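Side-chain contacts in cytoplasmic export protein 1 (Saccharomyces cerevisiae, PDB 3VWA), which takes part in nuclear tRNA export, where it may collect tRNA from export receptors at the nuclear pore complex and deliver aminoacylated tRNA to the translation machinery: residues A[436-439]-A[440-443]; A[422-425]-A[426-429]; A[452-455]-A[456-459]; A[354-357]-A[358-361]. All coordinates share one frame; numbering follows the deposited sequence.

Contact 1 (A[436-439]-A[440-443])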
ATOM      1  N   ARG A 436     -18.259 -31.926   3.480  1.00 25.09           N
ATOM      2  CA  ARG A 436     -19.483 -32.400   2.788  1.00 24.03           C
ATOM      3  C   ARG A 436     -20.646 -31.416   2.777  1.00 24.12           C
ATOM      4  O   ARG A 436     -21.274 -31.220   1.713  1.00 21.47           O
ATOM      5  CB  ARG A 436     -19.934 -33.808   3.234  1.00 23.05           C
ATOM      6  CG  ARG A 436     -18.759 -34.839   3.108  1.00 23.05           C
ATOM      7  CD  ARG A 436     -19.198 -36.276   3.072  1.00 24.04           C
ATOM      8  NE  ARG A 436     -20.071 -36.626   4.211  1.00 30.80           N
ATOM      9  CZ  ARG A 436     -19.666 -36.941   5.443  1.00 31.03           C
ATOM     10  NH1 ARG A 436     -20.591 -37.256   6.354  1.00 32.53           N
ATOM     11  NH2 ARG A 436     -18.362 -36.961   5.766  1.00 28.90           N
ATOM     12  N   THR A 437     -20.922 -30.821   3.939  1.00 25.91           N
ATOM     13  CA  THR A 437     -21.980 -29.822   4.136  1.00 25.67           C
ATOM     14  C   THR A 437     -21.701 -28.608   3.227  1.00 28.37           C
ATOM     15  O   THR A 437     -22.574 -28.189   2.432  1.00 28.08           O
ATOM     16  CB  THR A 437     -22.078 -29.417   5.639  1.00 26.56           C
ATOM     17  OG1 THR A 437     -22.254 -30.598   6.445  1.00 26.45           O
ATOM     18  CG2 THR A 437     -23.265 -28.457   5.934  1.00 27.49           C
ATOM     19  N   TRP A 438     -20.483 -28.069   3.301  1.00 27.30           N
ATOM     20  CA  TRP A 438     -20.135 -26.866   2.551  1.00 24.92           C
ATOM     21  C   TRP A 438     -20.058 -27.130   1.051  1.00 27.76           C
ATOM     22  O   TRP A 438     -20.389 -26.238   0.263  1.00 27.12           O
ATOM     23  CB  TRP A 438     -18.845 -26.215   3.061  1.00 30.28           C
ATOM     24  CG  TRP A 438     -19.099 -25.253   4.183  1.00 33.93           C
ATOM     25  CD1 TRP A 438     -19.041 -25.512   5.545  1.00 36.52           C
ATOM     26  CD2 TRP A 438     -19.560 -23.879   4.079  1.00 38.39           C
ATOM     27  NE1 TRP A 438     -19.388 -24.405   6.276  1.00 37.41           N
ATOM     28  CE2 TRP A 438     -19.736 -23.399   5.461  1.00 41.38           C
ATOM     29  CE3 TRP A 438     -19.882 -23.030   3.024  1.00 39.69           C
ATOM     30  CZ2 TRP A 438     -20.157 -22.113   5.740  1.00 42.11           C
ATOM     31  CZ3 TRP A 438     -20.323 -21.735   3.325  1.00 42.40           C
ATOM     32  CH2 TRP A 438     -20.462 -21.293   4.645  1.00 41.93           C
ATOM     33  N   THR A 439     -19.627 -28.325   0.640  1.00 22.77           N
ATOM     34  CA  THR A 439     -19.562 -28.611  -0.788  1.00 24.92           C
ATOM     35  C   THR A 439     -20.881 -28.390  -1.525  1.00 27.01           C
ATOM     36  O   THR A 439     -20.893 -27.830  -2.625  1.00 25.34           O
ATOM     37  CB  THR A 439     -19.082 -30.058  -1.092  1.00 22.73           C
ATOM     38  OG1 THR A 439     -17.767 -30.236  -0.549  1.00 24.63           O
ATOM     39  CG2 THR A 439     -19.027 -30.305  -2.635  1.00 22.27           C
ATOM     40  N   VAL A 440     -21.983 -28.835  -0.929  1.00 27.05           N
ATOM     41  CA  VAL A 440     -23.275 -28.667  -1.596  1.00 30.71           C
ATOM     42  C   VAL A 440     -23.731 -27.172  -1.690  1.00 29.32           C
ATOM     43  O   VAL A 440     -24.389 -26.758  -2.675  1.00 27.90           O
ATOM     44  CB  VAL A 440     -24.364 -29.673  -1.039  1.00 31.89           C
ATOM     45  CG1 VAL A 440     -24.798 -29.350   0.382  1.00 28.10           C
ATOM     46  CG2 VAL A 440     -25.584 -29.731  -1.940  1.00 30.90           C
ATOM     47  N   ILE A 441     -23.364 -26.405  -0.671  1.00 30.19           N
ATOM     48  CA  ILE A 441     -23.556 -24.936  -0.599  1.00 31.49           C
ATOM     49  C   ILE A 441     -22.751 -24.317  -1.724  1.00 29.18           C
ATOM     50  O   ILE A 441     -23.309 -23.605  -2.550  1.00 29.88           O
ATOM     51  CB  ILE A 441     -23.129 -24.373   0.786  1.00 29.57           C
ATOM     52  CG1 ILE A 441     -23.880 -25.093   1.907  1.00 35.76           C
ATOM     53  CG2 ILE A 441     -23.411 -22.884   0.920  1.00 34.63           C
ATOM     54  CD1 ILE A 441     -25.376 -24.806   1.947  1.00 39.12           C
ATOM     55  N   ILE A 442     -21.468 -24.690  -1.836  1.00 26.84           N
ATOM     56  CA  ILE A 442     -20.604 -24.077  -2.870  1.00 26.21           C
ATOM     57  C   ILE A 442     -21.076 -24.432  -4.282  1.00 27.53           C
ATOM     58  O   ILE A 442     -21.028 -23.575  -5.208  1.00 25.72           O
ATOM     59  CB  ILE A 442     -19.087 -24.449  -2.693  1.00 24.84           C
ATOM     60  CG1 ILE A 442     -18.465 -23.877  -1.392  1.00 26.09           C
ATOM     61  CG2 ILE A 442     -18.271 -23.999  -3.863  1.00 24.30           C
ATOM     62  CD1 ILE A 442     -18.912 -22.432  -1.070  1.00 23.49           C
ATOM     63  N   ILE A 443     -21.470 -25.700  -4.470  1.00 23.35           N
ATOM     64  CA  ILE A 443     -21.978 -26.095  -5.766  1.00 24.19           C
ATOM     65  C   ILE A 443     -23.268 -25.281  -6.140  1.00 27.78           C
ATOM     66  O   ILE A 443     -23.421 -24.909  -7.289  1.00 27.02           O
ATOM     67  CB  ILE A 443     -22.312 -27.589  -5.830  1.00 23.38           C
ATOM     68  CG1 ILE A 443     -21.033 -28.396  -5.773  1.00 22.04           C
ATOM     69  CG2 ILE A 443     -23.170 -27.886  -7.081  1.00 21.80           C
ATOM     70  CD1 ILE A 443     -21.291 -29.875  -5.516  1.00 23.03           C
TER
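W438 and T439 are joined to the next turn of their helix by two short bonds: I442 N donates to W438 O at 2.8 Å, and I443 N to T439 O at 2.9 Å. Both are nearly straight, with N-H...O angles of 163°. The hydroxyl of T439 turns back instead and binds I435 O one turn earlier, while the guanidinium of R436 leaves the contact for a salt bridge with D471. Near the T439 carbonyl lies the side chain of I443, whose CG1 comes to 3.2 Å from T439 O. With that branch opposite the carbonyl carbon (chi1 -69°), CD1 reaches across to T439 CG2 at 3.7 Å. This helix, 433-446, belongs to the all-helical, HEAT-repeat-containing part of the protein, and its neighbours cover it from several directions: helix 394-407 meets W438, T439 and I442, helix 454-469 meets V440 and I443, and helix 474-487 meets T437, V440 and I441. The carbonyl of T437 has two aliphatic neighbours. V440 CG1 sits 3.2 Å from T437 O because a chi1 of 70° wedges it between its own backbone N and carbonyl carbon; I441 CG1 is 3.4 Å from the same oxygen. Farther out is the W438 indole. I442 CD1 lies at the ring edge, near its plane, 4.2 Å from W438 CE3, whereas I441 CG2 approaches obliquely to 4.1 Å from W438 CZ3.

Contact 2 (A[422-425]-A[426-429])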
ATOM      1  N   ARG A 422     -15.276 -31.645 -10.917  1.00 28.26           N
ATOM      2  CA  ARG A 422     -14.608 -32.950 -10.600  1.00 31.09           C
ATOM      3  C   ARG A 422     -14.020 -32.909  -9.199  1.00 31.55           C
ATOM      4  O   ARG A 422     -14.135 -33.880  -8.445  1.00 34.93           O
ATOM      5  CB  ARG A 422     -13.519 -33.350 -11.624  1.00 32.09           C
ATOM      6  CG  ARG A 422     -14.074 -33.606 -13.043  1.00 33.36           C
ATOM      7  CD  ARG A 422     -12.943 -33.794 -14.066  1.00 34.18           C
ATOM      8  NE  ARG A 422     -13.457 -33.612 -15.438  1.00 38.59           N
ATOM      9  CZ  ARG A 422     -13.869 -34.593 -16.255  1.00 33.02           C
ATOM     10  NH1 ARG A 422     -13.868 -35.834 -15.850  1.00 29.34           N
ATOM     11  NH2 ARG A 422     -14.310 -34.324 -17.480  1.00 31.43           N
ATOM     12  N   PHE A 423     -13.446 -31.761  -8.829  1.00 30.30           N
ATOM     13  CA  PHE A 423     -12.960 -31.557  -7.464  1.00 32.85           C
ATOM     14  C   PHE A 423     -14.125 -31.598  -6.462  1.00 32.76           C
ATOM     15  O   PHE A 423     -14.022 -32.224  -5.401  1.00 37.47           O
ATOM     16  CB  PHE A 423     -12.245 -30.202  -7.336  1.00 33.34           C
ATOM     17  CG  PHE A 423     -10.856 -30.159  -7.929  1.00 31.79           C
ATOM     18  CD1 PHE A 423     -10.628 -29.513  -9.165  1.00 33.40           C
ATOM     19  CD2 PHE A 423      -9.777 -30.713  -7.248  1.00 30.65           C
ATOM     20  CE1 PHE A 423      -9.350 -29.438  -9.741  1.00 31.21           C
ATOM     21  CE2 PHE A 423      -8.488 -30.663  -7.809  1.00 34.49           C
ATOM     22  CZ  PHE A 423      -8.266 -30.031  -9.056  1.00 32.74           C
ATOM     23  N   LEU A 424     -15.217 -30.914  -6.793  1.00 28.50           N
ATOM     24  CA  LEU A 424     -16.340 -30.790  -5.858  1.00 28.31           C
ATOM     25  C   LEU A 424     -17.058 -32.124  -5.661  1.00 26.35           C
ATOM     26  O   LEU A 424     -17.494 -32.414  -4.568  1.00 29.73           O
ATOM     27  CB  LEU A 424     -17.328 -29.690  -6.292  1.00 26.22           C
ATOM     28  CG  LEU A 424     -16.757 -28.258  -6.291  1.00 28.28           C
ATOM     29  CD1 LEU A 424     -17.570 -27.295  -7.151  1.00 27.22           C
ATOM     30  CD2 LEU A 424     -16.646 -27.722  -4.864  1.00 25.24           C
ATOM     31  N   ALA A 425     -17.161 -32.925  -6.715  1.00 24.90           N
ATOM     32  CA  ALA A 425     -17.700 -34.270  -6.617  1.00 29.26           C
ATOM     33  C   ALA A 425     -16.905 -35.104  -5.615  1.00 32.44           C
ATOM     34  O   ALA A 425     -17.479 -35.927  -4.911  1.00 35.87           O
ATOM     35  CB  ALA A 425     -17.745 -34.948  -7.976  1.00 27.58           C
ATOM     36  N   LYS A 426     -15.596 -34.859  -5.524  1.00 37.88           N
ATOM     37  CA  LYS A 426     -14.792 -35.545  -4.535  1.00 39.21           C
ATOM     38  C   LYS A 426     -15.007 -35.017  -3.133  1.00 34.41           C
ATOM     39  O   LYS A 426     -15.224 -35.778  -2.226  1.00 34.50           O
ATOM     40  CB  LYS A 426     -13.311 -35.509  -4.886  1.00 44.82           C
ATOM     41  CG  LYS A 426     -12.570 -36.593  -4.129  1.00 49.63           C
ATOM     42  CD  LYS A 426     -11.071 -36.359  -4.048  1.00 55.26           C
ATOM     43  CE  LYS A 426     -10.444 -37.127  -2.876  1.00 49.79           C
ATOM     44  NZ  LYS A 426      -9.218 -36.372  -2.450  1.00 48.95           N
ATOM     45  N   THR A 427     -14.977 -33.708  -2.949  1.00 31.87           N
ATOM     46  CA  THR A 427     -15.190 -33.174  -1.614  1.00 30.50           C
ATOM     47  C   THR A 427     -16.601 -33.432  -1.044  1.00 29.35           C
ATOM     48  O   THR A 427     -16.802 -33.366   0.130  1.00 27.57           O
ATOM     49  CB  THR A 427     -14.734 -31.689  -1.501  1.00 31.17           C
ATOM     50  OG1 THR A 427     -15.694 -30.817  -2.132  1.00 24.22           O
ATOM     51  CG2 THR A 427     -13.303 -31.551  -2.152  1.00 28.06           C
ATOM     52  N   GLN A 428     -17.556 -33.773  -1.886  1.00 30.77           N
ATOM     53  CA  GLN A 428     -18.865 -34.135  -1.417  1.00 33.02           C
ATOM     54  C   GLN A 428     -18.877 -35.511  -0.690  1.00 36.75           C
ATOM     55  O   GLN A 428     -19.825 -35.839   0.055  1.00 32.23           O
ATOM     56  CB  GLN A 428     -19.865 -34.071  -2.588  1.00 34.06           C
ATOM     57  CG  GLN A 428     -21.311 -34.273  -2.173  1.00 34.12           C
ATOM     58  CD  GLN A 428     -22.336 -33.818  -3.211  1.00 36.19           C
ATOM     59  OE1 GLN A 428     -22.086 -33.819  -4.438  1.00 33.32           O
ATOM     60  NE2 GLN A 428     -23.517 -33.440  -2.719  1.00 30.45           N
ATOM     61  N   VAL A 429     -17.831 -36.307  -0.892  1.00 36.43           N
ATOM     62  CA  VAL A 429     -17.734 -37.603  -0.187  1.00 40.36           C
ATOM     63  C   VAL A 429     -16.555 -37.577   0.836  1.00 42.18           C
ATOM     64  O   VAL A 429     -16.047 -38.614   1.311  1.00 37.45           O
ATOM     65  CB  VAL A 429     -17.687 -38.790  -1.204  1.00 43.18           C
ATOM     66  CG1 VAL A 429     -16.530 -38.651  -2.181  1.00 39.53           C
ATOM     67  CG2 VAL A 429     -17.581 -40.129  -0.488  1.00 51.29           C
TER
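F423 and T427 share the straightest of the backbone bonds here, T427 N to F423 O at 3.0 Å with an N-H...O angle of 163°. K426 N is held less firmly: it divides itself between R422 O and F423 O, and both bonds are weak. Q428 N reaches L424 O at 3.0 Å, but the bond is bent, with an angle of 138°. One step on, V429 N returns to K426 O, three residues back, which leaves a tighter turn after the regular i to i+4 pattern. Among side-chain polar groups, the T427 hydroxyl lies 3.4 Å from L424 O, a weak and unsettled interaction; its stronger partner is the hydroxyl of T439 on helix 433-446. The Q428 amide extends away from the turn, and its NE2 donates to A464 O. The contact lies near the C-terminal end of helix 413-427, in the helical region that contains the HEAT repeats; L424 touches I443 and I446 of helix 433-446 and L401 and I404 of helix 394-407, and F423 packs against I386 and Q387 of helix 374-387. A chi1 of 76° places T427 OG1 between its backbone N and carbonyl carbon, 4.2 Å from L424 CD2, and leaves CG2 alongside F423 O at 3.4 Å. Other apolar approaches to carbonyls complete the set: K426 CB lies 3.4 Å from F423 O, and Q428 CB 3.5 Å from L424 O.

Contact 3 (A[452-455]-A[456-459])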
ATOM      1  N   THR A 452     -22.813 -23.666 -19.146  1.00 43.59           N
ATOM      2  CA  THR A 452     -23.606 -24.710 -19.801  1.00 45.43           C
ATOM      3  C   THR A 452     -25.054 -24.281 -19.866  1.00 39.79           C
ATOM      4  O   THR A 452     -25.427 -23.207 -19.400  1.00 39.19           O
ATOM      5  CB  THR A 452     -23.616 -26.073 -19.069  1.00 43.95           C
ATOM      6  OG1 THR A 452     -23.427 -25.881 -17.644  1.00 46.40           O
ATOM      7  CG2 THR A 452     -22.617 -27.031 -19.725  1.00 44.63           C
ATOM      8  N   SER A 453     -25.864 -25.191 -20.370  1.00 36.08           N
ATOM      9  CA  SER A 453     -27.249 -24.938 -20.607  1.00 35.30           C
ATOM     10  C   SER A 453     -27.984 -24.952 -19.276  1.00 37.41           C
ATOM     11  O   SER A 453     -27.500 -25.475 -18.261  1.00 34.07           O
ATOM     12  CB  SER A 453     -27.783 -26.020 -21.511  1.00 34.11           C
ATOM     13  OG  SER A 453     -27.674 -27.280 -20.888  1.00 36.85           O
ATOM     14  N   VAL A 454     -29.152 -24.344 -19.283  1.00 37.08           N
ATOM     15  CA  VAL A 454     -30.042 -24.437 -18.143  1.00 35.35           C
ATOM     16  C   VAL A 454     -30.241 -25.945 -17.845  1.00 30.85           C
ATOM     17  O   VAL A 454     -30.109 -26.375 -16.697  1.00 29.94           O
ATOM     18  CB  VAL A 454     -31.330 -23.604 -18.420  1.00 32.29           C
ATOM     19  CG1 VAL A 454     -32.473 -23.873 -17.437  1.00 27.71           C
ATOM     20  CG2 VAL A 454     -30.995 -22.125 -18.376  1.00 26.73           C
ATOM     21  N   GLY A 455     -30.486 -26.740 -18.887  1.00 32.62           N
ATOM     22  CA  GLY A 455     -30.713 -28.213 -18.726  1.00 31.00           C
ATOM     23  C   GLY A 455     -29.589 -28.851 -17.897  1.00 35.16           C
ATOM     24  O   GLY A 455     -29.821 -29.580 -16.915  1.00 29.99           O
ATOM     25  N   ASN A 456     -28.357 -28.556 -18.276  1.00 30.10           N
ATOM     26  CA  ASN A 456     -27.268 -29.201 -17.596  1.00 33.03           C
ATOM     27  C   ASN A 456     -27.061 -28.631 -16.210  1.00 28.00           C
ATOM     28  O   ASN A 456     -26.700 -29.338 -15.295  1.00 24.74           O
ATOM     29  CB  ASN A 456     -25.977 -29.058 -18.359  1.00 34.60           C
ATOM     30  CG  ASN A 456     -24.912 -29.991 -17.830  1.00 40.77           C
ATOM     31  OD1 ASN A 456     -23.817 -29.561 -17.430  1.00 41.25           O
ATOM     32  ND2 ASN A 456     -25.235 -31.286 -17.811  1.00 47.02           N
ATOM     33  N   ARG A 457     -27.314 -27.344 -16.062  1.00 25.11           N
ATOM     34  CA  ARG A 457     -27.267 -26.742 -14.731  1.00 24.54           C
ATOM     35  C   ARG A 457     -28.202 -27.499 -13.800  1.00 23.01           C
ATOM     36  O   ARG A 457     -27.838 -27.829 -12.649  1.00 20.73           O
ATOM     37  CB  ARG A 457     -27.641 -25.273 -14.815  1.00 24.03           C
ATOM     38  CG  ARG A 457     -27.546 -24.496 -13.529  1.00 22.11           C
ATOM     39  CD  ARG A 457     -28.085 -23.101 -13.790  1.00 30.14           C
ATOM     40  NE  ARG A 457     -29.568 -23.041 -13.857  1.00 31.35           N
ATOM     41  CZ  ARG A 457     -30.221 -21.975 -14.303  1.00 30.63           C
ATOM     42  NH1 ARG A 457     -29.518 -20.936 -14.715  1.00 31.45           N
ATOM     43  NH2 ARG A 457     -31.556 -21.945 -14.351  1.00 27.69           N
ATOM     44  N   SER A 458     -29.425 -27.722 -14.298  1.00 25.01           N
ATOM     45  CA  SER A 458     -30.435 -28.562 -13.603  1.00 27.61           C
ATOM     46  C   SER A 458     -29.941 -29.945 -13.253  1.00 26.28           C
ATOM     47  O   SER A 458     -30.155 -30.415 -12.126  1.00 24.66           O
ATOM     48  CB  SER A 458     -31.739 -28.671 -14.405  1.00 25.88           C
ATOM     49  OG  SER A 458     -32.447 -27.445 -14.315  1.00 24.71           O
ATOM     50  N   ASN A 459     -29.299 -30.617 -14.203  1.00 27.18           N
ATOM     51  CA  ASN A 459     -28.709 -31.959 -13.916  1.00 27.90           C
ATOM     52  C   ASN A 459     -27.619 -31.919 -12.859  1.00 25.45           C
ATOM     53  O   ASN A 459     -27.571 -32.747 -12.004  1.00 26.98           O
ATOM     54  CB  ASN A 459     -28.111 -32.583 -15.192  1.00 34.07           C
ATOM     55  CG  ASN A 459     -29.168 -32.950 -16.186  1.00 38.15           C
ATOM     56  OD1 ASN A 459     -30.352 -33.028 -15.826  1.00 45.80           O
ATOM     57  ND2 ASN A 459     -28.766 -33.200 -17.445  1.00 39.83           N
TER
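S453 and R457 mark the first turn of helix 454-469: R457 N donates to S453 O at 2.9 Å, and the same i to i+4 spacing recurs in S458 N to V454 O at 2.8 Å and N459 N to G455 O at 3.0 Å. The S458 N to V454 O bond is nearly linear, 174° at the hydrogen. S453 is the N-cap. Its OG accepts from N456 N at 3.0 Å and so satisfies an amide of the first turn, which has no preceding helical carbonyl; a chi1 of 62°, which sets OG between its own backbone N and carbonyl carbon, brings it within bonding distance of that amide. T452 crosses N456 without a polar bond, its CG2 standing 3.6 Å from N456 OD1. R457 doubles back beside V454: CG is trans to the backbone N, but the bend at chi3 (77°) brings the guanidinium alongside the valine, with V454 CG2 over one face, offset toward the rim, and V454 CG1 3.8 Å from R457 NH2. R457 NH2 also donates to L490 O, tying the helix start to the loop between helices 474-487 and 493-504. With R457 cut back to an alanine, V454 would probably lose the flat group beside it and L490 O this donor. From the same turn S458 packs on F491 of that loop, R457 also touches T448 in the loop preceding the helix, and N459 OD1 accepts from K499 NZ on helix 493-504.

Contact 4 (A[354-357]-A[358-361])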
ATOM      1  N   ASP A 354       4.176 -24.911   2.826  1.00 47.18           N
ATOM      2  CA  ASP A 354       3.746 -24.579   4.191  1.00 44.85           C
ATOM      3  C   ASP A 354       2.241 -24.253   4.355  1.00 35.90           C
ATOM      4  O   ASP A 354       1.729 -23.351   3.732  1.00 33.35           O
ATOM      5  CB  ASP A 354       4.568 -23.446   4.785  1.00 46.16           C
ATOM      6  CG  ASP A 354       4.553 -23.485   6.282  1.00 49.23           C
ATOM      7  OD1 ASP A 354       3.994 -22.587   6.929  1.00 57.22           O
ATOM      8  OD2 ASP A 354       5.060 -24.479   6.819  1.00 56.43           O
ATOM      9  N   ARG A 355       1.591 -24.977   5.244  1.00 31.87           N
ATOM     10  CA  ARG A 355       0.157 -24.891   5.518  1.00 33.29           C
ATOM     11  C   ARG A 355      -0.241 -23.547   6.113  1.00 32.72           C
ATOM     12  O   ARG A 355      -1.254 -22.976   5.762  1.00 37.40           O
ATOM     13  CB  ARG A 355      -0.148 -25.960   6.558  1.00 38.33           C
ATOM     14  CG  ARG A 355      -1.558 -26.483   6.613  1.00 41.06           C
ATOM     15  CD  ARG A 355      -1.535 -27.762   5.823  1.00 43.71           C
ATOM     16  NE  ARG A 355      -1.289 -28.928   6.640  1.00 39.38           N
ATOM     17  CZ  ARG A 355      -0.900 -30.114   6.175  1.00 44.04           C
ATOM     18  NH1 ARG A 355      -0.695 -31.116   7.029  1.00 46.59           N
ATOM     19  NH2 ARG A 355      -0.701 -30.311   4.871  1.00 43.18           N
ATOM     20  N   GLN A 356       0.562 -23.052   7.043  1.00 31.55           N
ATOM     21  CA  GLN A 356       0.280 -21.793   7.696  1.00 31.08           C
ATOM     22  C   GLN A 356       0.418 -20.581   6.746  1.00 29.01           C
ATOM     23  O   GLN A 356      -0.240 -19.547   6.918  1.00 26.48           O
ATOM     24  CB  GLN A 356       1.205 -21.686   8.928  1.00 32.68           C
ATOM     25  CG  GLN A 356       0.849 -22.710  10.023  1.00 34.63           C
ATOM     26  CD  GLN A 356      -0.667 -22.855  10.281  1.00 37.15           C
ATOM     27  OE1 GLN A 356      -1.396 -21.865  10.490  1.00 44.28           O
ATOM     28  NE2 GLN A 356      -1.143 -24.109  10.291  1.00 37.52           N
ATOM     29  N   VAL A 357       1.307 -20.709   5.767  1.00 25.58           N
ATOM     30  CA  VAL A 357       1.404 -19.760   4.703  1.00 27.35           C
ATOM     31  C   VAL A 357       0.096 -19.729   3.890  1.00 28.43           C
ATOM     32  O   VAL A 357      -0.475 -18.672   3.651  1.00 27.11           O
ATOM     33  CB  VAL A 357       2.592 -20.071   3.747  1.00 27.49           C
ATOM     34  CG1 VAL A 357       2.504 -19.234   2.490  1.00 25.62           C
ATOM     35  CG2 VAL A 357       3.940 -19.790   4.435  1.00 31.71           C
ATOM     36  N   ARG A 358      -0.304 -20.899   3.423  1.00 29.57           N
ATOM     37  CA  ARG A 358      -1.475 -21.063   2.599  1.00 30.81           C
ATOM     38  C   ARG A 358      -2.752 -20.559   3.334  1.00 29.34           C
ATOM     39  O   ARG A 358      -3.550 -19.862   2.729  1.00 27.33           O
ATOM     40  CB  ARG A 358      -1.626 -22.526   2.172  1.00 27.24           C
ATOM     41  CG  ARG A 358      -2.906 -22.779   1.378  1.00 31.00           C
ATOM     42  CD  ARG A 358      -2.906 -22.043   0.040  1.00 30.17           C
ATOM     43  NE  ARG A 358      -1.886 -22.572  -0.879  1.00 30.30           N
ATOM     44  CZ  ARG A 358      -2.004 -23.681  -1.629  1.00 34.78           C
ATOM     45  NH1 ARG A 358      -1.014 -24.033  -2.478  1.00 32.18           N
ATOM     46  NH2 ARG A 358      -3.122 -24.418  -1.567  1.00 28.62           N
ATOM     47  N   PHE A 359      -2.927 -20.861   4.622  1.00 28.31           N
ATOM     48  CA  PHE A 359      -4.063 -20.233   5.353  1.00 29.69           C
ATOM     49  C   PHE A 359      -3.981 -18.679   5.239  1.00 29.68           C
ATOM     50  O   PHE A 359      -4.985 -17.962   5.064  1.00 25.40           O
ATOM     51  CB  PHE A 359      -4.014 -20.609   6.837  1.00 30.42           C
ATOM     52  CG  PHE A 359      -4.550 -21.999   7.168  1.00 32.45           C
ATOM     53  CD1 PHE A 359      -5.897 -22.336   6.941  1.00 32.37           C
ATOM     54  CD2 PHE A 359      -3.713 -22.958   7.775  1.00 29.19           C
ATOM     55  CE1 PHE A 359      -6.381 -23.606   7.298  1.00 30.45           C
ATOM     56  CE2 PHE A 359      -4.191 -24.229   8.095  1.00 28.91           C
ATOM     57  CZ  PHE A 359      -5.529 -24.544   7.870  1.00 29.48           C
ATOM     58  N   LEU A 360      -2.759 -18.143   5.360  1.00 25.52           N
ATOM     59  CA  LEU A 360      -2.638 -16.693   5.318  1.00 26.31           C
ATOM     60  C   LEU A 360      -3.072 -16.153   3.931  1.00 27.81           C
ATOM     61  O   LEU A 360      -3.775 -15.111   3.864  1.00 22.96           O
ATOM     62  CB  LEU A 360      -1.224 -16.242   5.671  1.00 23.79           C
ATOM     63  CG  LEU A 360      -0.943 -14.764   5.513  1.00 26.14           C
ATOM     64  CD1 LEU A 360      -1.816 -13.771   6.340  1.00 21.75           C
ATOM     65  CD2 LEU A 360       0.535 -14.593   5.784  1.00 24.07           C
ATOM     66  N   LEU A 361      -2.646 -16.857   2.864  1.00 22.94           N
ATOM     67  CA  LEU A 361      -2.911 -16.448   1.500  1.00 26.38           C
ATOM     68  C   LEU A 361      -4.403 -16.580   1.177  1.00 26.03           C
ATOM     69  O   LEU A 361      -4.976 -15.772   0.445  1.00 27.22           O
ATOM     70  CB  LEU A 361      -2.158 -17.374   0.522  1.00 26.48           C
ATOM     71  CG  LEU A 361      -0.637 -17.277   0.446  1.00 27.25           C
ATOM     72  CD1 LEU A 361      -0.050 -18.444  -0.349  1.00 24.28           C
ATOM     73  CD2 LEU A 361      -0.252 -15.932  -0.161  1.00 23.41           C
TER
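The N-cap and first turns of helix 355-368 make up this contact, with D354 as the capping residue and its carbonyl accepting from R358 N at 3.2 Å. D354 OD1 also reaches V357 N, but weakly, at 3.5 Å. F359 N donates to R355 O at 2.9 Å. The F359 ring carries most of the side-chain contact. R355 meets the ring through CG, 3.8 Å from F359 CE2, while its guanidinium, turned 87° to the ring, runs on to a salt bridge with D391. Q356 folds back through a bend at chi2 (-43°), and its amide, tilted 34° to the ring plane, approaches obliquely and brings OE1 to 3.7 Å from F359 CD2. Replacing F359 with an alanine would probably open a gap beside R355 CG and leave the Q356 amide freer to turn. Farther along, V357 CG1 lies 3.9 Å from L361 CD1; the two side chains lie side by side, pointing the same way. R355, R358 and F359 face L396 of helix 394-407, Q356, V357 and L360 pack on helix 321-335, and L361 meets S349 and F350 of helix 342-351, where R358 NH1 also binds F350 O.

Overall arrangement
Followed from the N terminus, beyond the kinase-like domain, the contacts come in the order 4, 2, 1, 3. Each closes only a loop of about one helical turn; all lie in series, and none nests or crosses. Contact 4 opens helix 355-368, and contact 2 lies at the end of helix 413-427, their centres about 22 Å apart. Helix 394-407 packs on both, and on contact 1 as well, so it links the three. Contacts 2 and 1, on successive helices, touch directly, with centres about 9 Å apart. Contact 3, at the start of the next helix, is about 18 Å from contact 1 and about 36 Å from contact 4, centre to centre, so the set extends along the helical array.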